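DNA polymerase III, beta subunit (PDB 1VPK) probably acts as a ring-shaped dimeric sliding clamp around DNA, tethering the polymerase and other proteins and conferring processivity. Local coordinates at residues K159-F162 with L166-V169; F170-K175 with D254-I259. All blocks are in the same frame, centred on the assembly; numbering follows the deposited sequence.

Contact 1: K159-F162 with L166-V169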
ATOM      1  N   LYS A 159     -13.224  16.417  -3.934  1.00 52.82           N
ATOM      2  CA  LYS A 159     -13.173  15.175  -4.727  1.00 54.41           C
ATOM      3  C   LYS A 159     -14.548  14.822  -5.305  1.00 54.33           C
ATOM      4  O   LYS A 159     -14.634  14.031  -6.234  1.00 55.54           O
ATOM      5  CB  LYS A 159     -12.621  14.020  -3.893  1.00 53.59           C
ATOM      6  CG  LYS A 159     -11.137  14.157  -3.657  1.00 57.66           C
ATOM      7  CD  LYS A 159     -10.602  13.134  -2.710  1.00 61.03           C
ATOM      8  CE  LYS A 159      -9.254  13.578  -2.163  1.00 63.42           C
ATOM      9  NZ  LYS A 159      -9.416  14.598  -1.072  1.00 65.91           N
ATOM     10  N   ASP A 160     -15.602  15.413  -4.744  1.00 55.20           N
ATOM     11  CA  ASP A 160     -16.960  15.216  -5.216  1.00 55.90           C
ATOM     12  C   ASP A 160     -17.173  16.030  -6.487  1.00 55.87           C
ATOM     13  O   ASP A 160     -17.306  17.251  -6.431  1.00 55.39           O
ATOM     14  CB  ASP A 160     -17.959  15.661  -4.153  1.00 55.94           C
ATOM     15  CG  ASP A 160     -19.416  15.462  -4.582  1.00 58.78           C
ATOM     16  OD1 ASP A 160     -19.672  14.972  -5.715  1.00 63.39           O
ATOM     17  OD2 ASP A 160     -20.315  15.783  -3.771  1.00 62.38           O
ATOM     18  N   GLU A 161     -17.239  15.311  -7.609  1.00 56.91           N
ATOM     19  CA  GLU A 161     -17.529  15.865  -8.947  1.00 56.53           C
ATOM     20  C   GLU A 161     -18.838  16.648  -9.057  1.00 55.08           C
ATOM     21  O   GLU A 161     -18.932  17.568  -9.861  1.00 53.56           O
ATOM     22  CB  GLU A 161     -17.474  14.760  -9.997  1.00 57.27           C
ATOM     23  CG  GLU A 161     -16.055  14.200 -10.194  1.00 61.12           C
ATOM     24  CD  GLU A 161     -16.023  12.689 -10.246  1.00 67.77           C
ATOM     25  OE1 GLU A 161     -16.723  12.039  -9.422  1.00 69.95           O
ATOM     26  OE2 GLU A 161     -15.294  12.148 -11.114  1.00 73.36           O
ATOM     27  N   PHE A 162     -19.822  16.337  -8.223  1.00 53.79           N
ATOM     28  CA  PHE A 162     -20.995  17.193  -8.166  1.00 53.37           C
ATOM     29  C   PHE A 162     -20.725  18.621  -7.710  1.00 52.67           C
ATOM     30  O   PHE A 162     -21.475  19.536  -8.054  1.00 51.28           O
ATOM     31  CB  PHE A 162     -22.077  16.646  -7.260  1.00 54.40           C
ATOM     32  CG  PHE A 162     -23.306  17.526  -7.228  1.00 54.99           C
ATOM     33  CD1 PHE A 162     -24.298  17.390  -8.201  1.00 57.13           C
ATOM     34  CD2 PHE A 162     -23.431  18.543  -6.267  1.00 56.37           C
ATOM     35  CE1 PHE A 162     -25.439  18.214  -8.191  1.00 56.74           C
ATOM     36  CE2 PHE A 162     -24.547  19.382  -6.246  1.00 56.89           C
ATOM     37  CZ  PHE A 162     -25.567  19.213  -7.202  1.00 56.68           C
ATOM     38  N   LEU A 166     -15.808  23.574  -6.955  1.00 49.28           N
ATOM     39  CA  LEU A 166     -14.680  23.221  -6.085  1.00 49.14           C
ATOM     40  C   LEU A 166     -13.850  21.985  -6.529  1.00 49.56           C
ATOM     41  O   LEU A 166     -12.753  21.730  -5.980  1.00 48.61           O
ATOM     42  CB  LEU A 166     -15.217  22.983  -4.677  1.00 49.86           C
ATOM     43  CG  LEU A 166     -15.783  24.237  -3.973  1.00 50.08           C
ATOM     44  CD1 LEU A 166     -16.323  23.853  -2.610  1.00 51.18           C
ATOM     45  CD2 LEU A 166     -14.748  25.379  -3.851  1.00 51.07           C
ATOM     46  N   ASN A 167     -14.375  21.240  -7.497  1.00 48.75           N
ATOM     47  CA  ASN A 167     -13.758  20.039  -8.029  1.00 49.15           C
ATOM     48  C   ASN A 167     -12.712  20.427  -9.094  1.00 49.80           C
ATOM     49  O   ASN A 167     -12.880  20.176 -10.304  1.00 49.21           O
ATOM     50  CB  ASN A 167     -14.846  19.134  -8.638  1.00 50.00           C
ATOM     51  CG  ASN A 167     -14.293  17.794  -9.150  1.00 48.23           C
ATOM     52  OD1 ASN A 167     -14.503  17.443 -10.288  1.00 48.58           O
ATOM     53  ND2 ASN A 167     -13.553  17.064  -8.283  1.00 46.21           N
ATOM     54  N   GLY A 168     -11.647  21.077  -8.633  1.00 49.66           N
ATOM     55  CA  GLY A 168     -10.661  21.628  -9.540  1.00 49.72           C
ATOM     56  C   GLY A 168      -9.741  22.617  -8.876  1.00 49.97           C
ATOM     57  O   GLY A 168      -9.757  22.798  -7.644  1.00 51.30           O
ATOM     58  N   VAL A 169      -8.916  23.245  -9.706  1.00 49.78           N
ATOM     59  CA  VAL A 169      -7.969  24.241  -9.266  1.00 49.37           C
ATOM     60  C   VAL A 169      -8.192  25.497 -10.089  1.00 50.53           C
ATOM     61  O   VAL A 169      -8.333  25.448 -11.313  1.00 49.48           O
ATOM     62  CB  VAL A 169      -6.504  23.801  -9.451  1.00 49.27           C
ATOM     63  CG1 VAL A 169      -5.519  24.918  -8.958  1.00 48.84           C
ATOM     64  CG2 VAL A 169      -6.224  22.482  -8.745  1.00 49.12           C
TER
HETATM   65  O   HOH W   1     -16.977  18.174 -11.605  1.00 43.41           O

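Contact 2: F170-K175 with D254-I259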
ATOM      1  N   PHE A 170      -8.219  26.610  -9.374  1.00 50.09           N
ATOM      2  CA  PHE A 170      -8.487  27.916  -9.943  1.00 50.47           C
ATOM      3  C   PHE A 170      -7.161  28.589 -10.237  1.00 49.43           C
ATOM      4  O   PHE A 170      -6.268  28.646  -9.378  1.00 50.41           O
ATOM      5  CB  PHE A 170      -9.362  28.729  -8.959  1.00 50.15           C
ATOM      6  CG  PHE A 170      -9.932  30.004  -9.545  1.00 51.52           C
ATOM      7  CD1 PHE A 170     -10.774  29.972 -10.651  1.00 52.04           C
ATOM      8  CD2 PHE A 170      -9.648  31.237  -8.961  1.00 51.93           C
ATOM      9  CE1 PHE A 170     -11.289  31.143 -11.174  1.00 54.12           C
ATOM     10  CE2 PHE A 170     -10.165  32.421  -9.501  1.00 51.94           C
ATOM     11  CZ  PHE A 170     -10.983  32.365 -10.591  1.00 51.15           C
ATOM     12  N   TRP A 171      -7.036  29.115 -11.449  1.00 50.05           N
ATOM     13  CA  TRP A 171      -5.837  29.801 -11.886  1.00 50.09           C
ATOM     14  C   TRP A 171      -6.133  31.285 -11.984  1.00 50.44           C
ATOM     15  O   TRP A 171      -7.088  31.658 -12.648  1.00 49.69           O
ATOM     16  CB  TRP A 171      -5.400  29.308 -13.269  1.00 49.71           C
ATOM     17  CG  TRP A 171      -5.033  27.865 -13.373  1.00 49.83           C
ATOM     18  CD1 TRP A 171      -5.772  26.797 -12.971  1.00 49.63           C
ATOM     19  CD2 TRP A 171      -3.862  27.329 -14.009  1.00 49.44           C
ATOM     20  NE1 TRP A 171      -5.099  25.614 -13.262  1.00 50.59           N
ATOM     21  CE2 TRP A 171      -3.923  25.925 -13.897  1.00 50.75           C
ATOM     22  CE3 TRP A 171      -2.757  27.906 -14.649  1.00 49.61           C
ATOM     23  CZ2 TRP A 171      -2.927  25.087 -14.424  1.00 50.14           C
ATOM     24  CZ3 TRP A 171      -1.749  27.082 -15.113  1.00 49.91           C
ATOM     25  CH2 TRP A 171      -1.854  25.683 -15.020  1.00 50.54           C
ATOM     26  N   GLU A 172      -5.283  32.122 -11.365  1.00 50.95           N
ATOM     27  CA  GLU A 172      -5.342  33.565 -11.516  1.00 51.34           C
ATOM     28  C   GLU A 172      -4.030  34.108 -12.015  1.00 50.75           C
ATOM     29  O   GLU A 172      -2.974  33.959 -11.354  1.00 49.11           O
ATOM     30  CB  GLU A 172      -5.629  34.247 -10.189  1.00 52.71           C
ATOM     31  CG  GLU A 172      -7.007  33.991  -9.656  1.00 56.67           C
ATOM     32  CD  GLU A 172      -7.172  34.637  -8.288  1.00 59.91           C
ATOM     33  OE1 GLU A 172      -6.810  35.804  -8.126  1.00 63.59           O
ATOM     34  OE2 GLU A 172      -7.621  33.953  -7.366  1.00 64.88           O
ATOM     35  N   LEU A 173      -4.082  34.728 -13.183  1.00 50.51           N
ATOM     36  CA  LEU A 173      -2.916  35.407 -13.747  1.00 51.16           C
ATOM     37  C   LEU A 173      -3.013  36.931 -13.623  1.00 50.20           C
ATOM     38  O   LEU A 173      -4.038  37.554 -13.944  1.00 48.87           O
ATOM     39  CB  LEU A 173      -2.694  35.079 -15.248  1.00 50.82           C
ATOM     40  CG  LEU A 173      -2.141  33.752 -15.725  1.00 53.02           C
ATOM     41  CD1 LEU A 173      -0.729  33.538 -15.175  1.00 54.05           C
ATOM     42  CD2 LEU A 173      -3.063  32.603 -15.334  1.00 55.75           C
ATOM     43  N   HIS A 174      -1.900  37.511 -13.184  1.00 50.65           N
ATOM     44  CA  HIS A 174      -1.651  38.929 -13.298  1.00 50.69           C
ATOM     45  C   HIS A 174      -0.296  39.137 -13.960  1.00 50.80           C
ATOM     46  O   HIS A 174       0.425  38.163 -14.267  1.00 50.05           O
ATOM     47  CB  HIS A 174      -1.677  39.572 -11.924  1.00 51.28           C
ATOM     48  CG  HIS A 174      -3.010  39.486 -11.262  1.00 51.85           C
ATOM     49  ND1 HIS A 174      -3.395  38.398 -10.513  1.00 52.07           N
ATOM     50  CD2 HIS A 174      -4.061  40.337 -11.262  1.00 52.30           C
ATOM     51  CE1 HIS A 174      -4.619  38.594 -10.057  1.00 51.48           C
ATOM     52  NE2 HIS A 174      -5.049  39.754 -10.509  1.00 51.07           N
ATOM     53  N   LYS A 175       0.030  40.398 -14.204  1.00 49.87           N
ATOM     54  CA  LYS A 175       1.343  40.797 -14.693  1.00 50.05           C
ATOM     55  C   LYS A 175       2.392  40.048 -13.872  1.00 49.39           C
ATOM     56  O   LYS A 175       2.395  40.114 -12.643  1.00 49.40           O
ATOM     57  CB  LYS A 175       1.525  42.329 -14.541  1.00 50.19           C
ATOM     58  CG  LYS A 175       2.796  42.940 -15.156  1.00 51.83           C
ATOM     59  CD  LYS A 175       3.000  42.503 -16.599  1.00 54.31           C
ATOM     60  CE  LYS A 175       3.607  43.595 -17.509  1.00 56.40           C
ATOM     61  NZ  LYS A 175       3.398  43.236 -18.974  1.00 57.37           N
ATOM     62  N   ASP A 254     -15.642  33.198  -3.902  1.00 49.59           N
ATOM     63  CA  ASP A 254     -14.835  34.343  -3.504  1.00 50.25           C
ATOM     64  C   ASP A 254     -14.048  33.979  -2.248  1.00 50.11           C
ATOM     65  O   ASP A 254     -14.386  34.358  -1.137  1.00 49.30           O
ATOM     66  CB  ASP A 254     -15.734  35.572  -3.274  1.00 50.46           C
ATOM     67  CG  ASP A 254     -14.940  36.850  -3.149  1.00 53.21           C
ATOM     68  OD1 ASP A 254     -13.692  36.791  -3.217  1.00 57.45           O
ATOM     69  OD2 ASP A 254     -15.557  37.911  -2.970  1.00 56.23           O
ATOM     70  N   TYR A 255     -12.982  33.223  -2.467  1.00 50.33           N
ATOM     71  CA  TYR A 255     -12.248  32.547  -1.412  1.00 49.71           C
ATOM     72  C   TYR A 255     -11.561  33.544  -0.467  1.00 51.27           C
ATOM     73  O   TYR A 255     -11.343  33.252   0.707  1.00 50.92           O
ATOM     74  CB  TYR A 255     -11.232  31.567  -2.028  1.00 48.17           C
ATOM     75  CG  TYR A 255     -10.155  32.247  -2.829  1.00 46.27           C
ATOM     76  CD1 TYR A 255      -8.983  32.684  -2.220  1.00 47.38           C
ATOM     77  CD2 TYR A 255     -10.316  32.489  -4.192  1.00 44.28           C
ATOM     78  CE1 TYR A 255      -8.004  33.355  -2.946  1.00 47.38           C
ATOM     79  CE2 TYR A 255      -9.354  33.168  -4.907  1.00 42.77           C
ATOM     80  CZ  TYR A 255      -8.196  33.568  -4.280  1.00 44.80           C
ATOM     81  OH  TYR A 255      -7.227  34.206  -4.976  1.00 46.44           O
ATOM     82  N   LYS A 256     -11.245  34.726  -0.976  1.00 52.46           N
ATOM     83  CA  LYS A 256     -10.572  35.752  -0.188  1.00 54.65           C
ATOM     84  C   LYS A 256     -11.337  36.099   1.115  1.00 54.65           C
ATOM     85  O   LYS A 256     -10.733  36.438   2.119  1.00 52.95           O
ATOM     86  CB  LYS A 256     -10.326  36.997  -1.052  1.00 54.66           C
ATOM     87  CG  LYS A 256      -9.310  36.738  -2.212  1.00 56.04           C
ATOM     88  CD  LYS A 256      -9.616  37.512  -3.529  1.00 56.78           C
ATOM     89  CE  LYS A 256      -8.550  37.245  -4.585  1.00 56.62           C
ATOM     90  NZ  LYS A 256      -9.011  37.489  -5.969  1.00 57.98           N
ATOM     91  N   ARG A 257     -12.651  35.904   1.120  1.00 54.97           N
ATOM     92  CA  ARG A 257     -13.428  36.139   2.346  1.00 55.83           C
ATOM     93  C   ARG A 257     -13.155  35.154   3.483  1.00 55.84           C
ATOM     94  O   ARG A 257     -13.523  35.415   4.606  1.00 56.67           O
ATOM     95  CB  ARG A 257     -14.919  36.114   2.024  1.00 56.47           C
ATOM     96  CG  ARG A 257     -15.388  37.182   1.039  1.00 55.61           C
ATOM     97  CD  ARG A 257     -16.538  36.625   0.286  1.00 58.31           C
ATOM     98  NE  ARG A 257     -17.319  37.596  -0.473  1.00 57.78           N
ATOM     99  CZ  ARG A 257     -18.306  38.325   0.051  1.00 60.83           C
ATOM    100  NH1 ARG A 257     -18.634  38.239   1.351  1.00 60.11           N
ATOM    101  NH2 ARG A 257     -18.954  39.180  -0.732  1.00 61.44           N
ATOM    102  N   VAL A 258     -12.533  34.015   3.217  1.00 55.94           N
ATOM    103  CA  VAL A 258     -12.145  33.138   4.316  1.00 56.75           C
ATOM    104  C   VAL A 258     -10.680  33.287   4.730  1.00 55.93           C
ATOM    105  O   VAL A 258     -10.206  32.587   5.643  1.00 56.79           O
ATOM    106  CB  VAL A 258     -12.456  31.658   3.992  1.00 57.42           C
ATOM    107  CG1 VAL A 258     -13.868  31.555   3.437  1.00 58.97           C
ATOM    108  CG2 VAL A 258     -11.419  31.018   2.989  1.00 59.33           C
ATOM    109  N   ILE A 259      -9.938  34.127   4.018  1.00 53.79           N
ATOM    110  CA  ILE A 259      -8.558  34.387   4.387  1.00 53.09           C
ATOM    111  C   ILE A 259      -8.571  35.602   5.317  1.00 52.72           C
ATOM    112  O   ILE A 259      -8.800  36.699   4.856  1.00 51.31           O
ATOM    113  CB  ILE A 259      -7.695  34.647   3.161  1.00 52.61           C
ATOM    114  CG1 ILE A 259      -7.762  33.433   2.227  1.00 51.99           C
ATOM    115  CG2 ILE A 259      -6.247  34.985   3.571  1.00 51.46           C
ATOM    116  CD1 ILE A 259      -7.058  33.651   0.969  1.00 51.23           C
TER

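Contact 1: K159-F162 with L166-V169
K159 meets N167 through its backbone: the carbonyl O of K159 lies 3.8 Å from N167 ND2, too long for a hydrogen bond, while its CB points away from the asparagine. The amide NH2 instead donates to the carbonyl of A158, one residue earlier, which fixes the rotation of the amide over the start of the segment. D160 adds its peptide oxygen, resting 3.8 Å from N167 CB. Its side chain serves the loop itself: D160 OD1 accepts the backbone N of F162 at 2.9 Å from above the carboxylate plane, an Asx turn that curls the chain here. E161 follows and makes the closest side-chain approach, with its CG 3.6 Å from N167 OD1. This is a methylene resting on an amide oxygen; the carboxylate beyond it, its plane 64° from that of the amide, leads away from the asparagine. The same OD1 is joined to the backbone of E161 by a water, which hydrogen-bonds to E161 O at 2.7 Å and to N167 OD1 at 2.9 Å. The NH2 is thus held by protein, while the oxygen faces a bridging water. N167 reaches this position because CG stands anti to the backbone N (chi1 -176°), directing the amide at the loop. N167 is also the centre of an inverse gamma turn, with a weak bond from G168 N to L166 O. An Asx turn and an inverse gamma turn thus lie close together in the connection between helix 143-153 and strand 168-174. Next to them, L166 packs on A158, F252 and P253. N167 pairs through its backbone with L207, and its side chain also touches L207, at the start of helix 207-218; V169, already in the strand, pairs with L205 and packs against M210.

Contact 2: F170-K175 with D254-I259
E172 OE2 meets Y255 OH at a modelled separation of 2.4 Å, a hydrogen bond donated by the tyrosine whose very short length is best treated with caution. The two side chains come from opposite directions, the glutamate extended beyond CG (chi2 176°) to bring its carboxylate to the phenol. OE2 lies near the plane of the ring, at its edge, 3.1 Å from Y255 CE2, and the carboxylate is turned 52° from the ring. The other oxygen, E172 OE1, takes a longer salt bridge of 3.5 Å to K256 NZ, dividing the carboxylate between a phenol and an ammonium group. A leucine in place of the glutamate would probably leave the tyrosine hydroxyl without this acceptor and the K256 charge without its mate.

In the next shell, the phenol oxygen also hydrogen-bonds to NH1 of R179, whose backbone pairs with that of E172 on the adjoining strand; the nearby positive groups would be expected to favour an ionised glutamate. K256 CG lies 3.7 Å above one ring face, offset toward the rim, while I259 CD1 meets the ring edge. The tyrosine and lysine are presented together by the 3-10 turn 255-258, closed by bonds such as V258 N to Y255 O (2.9 Å). A salt bridge from R257 NE reaches back to D254 OD2, just before the turn.

The contact joins strand 168-174 to the connection between strands 241-246 and 265-270. Y255 lies across the intervening strands, touching V181 on 177-183 and both L188 and L190 on 187-194, while F170 stacks on F252.

In the fold
The two contacts follow one another along the chain, contact 1 closing just before contact 2 opens, and their centres are about 17 Å apart. Both use strand 168-174: contact 1 touches through N167, immediately before it, and contact 2 through E172 within it, with no other touch between them. Contact 1 is local, within the loop that leads from helix 143-153 into the strand. Contact 2 is long-range, tying that strand to the connection leading toward the C-terminal domain. The shared strand belongs to an antiparallel sheet that continues from the central into the C-terminal domain through the pairing of 187-194 with 368-372, part of the arc of one clamp subunit.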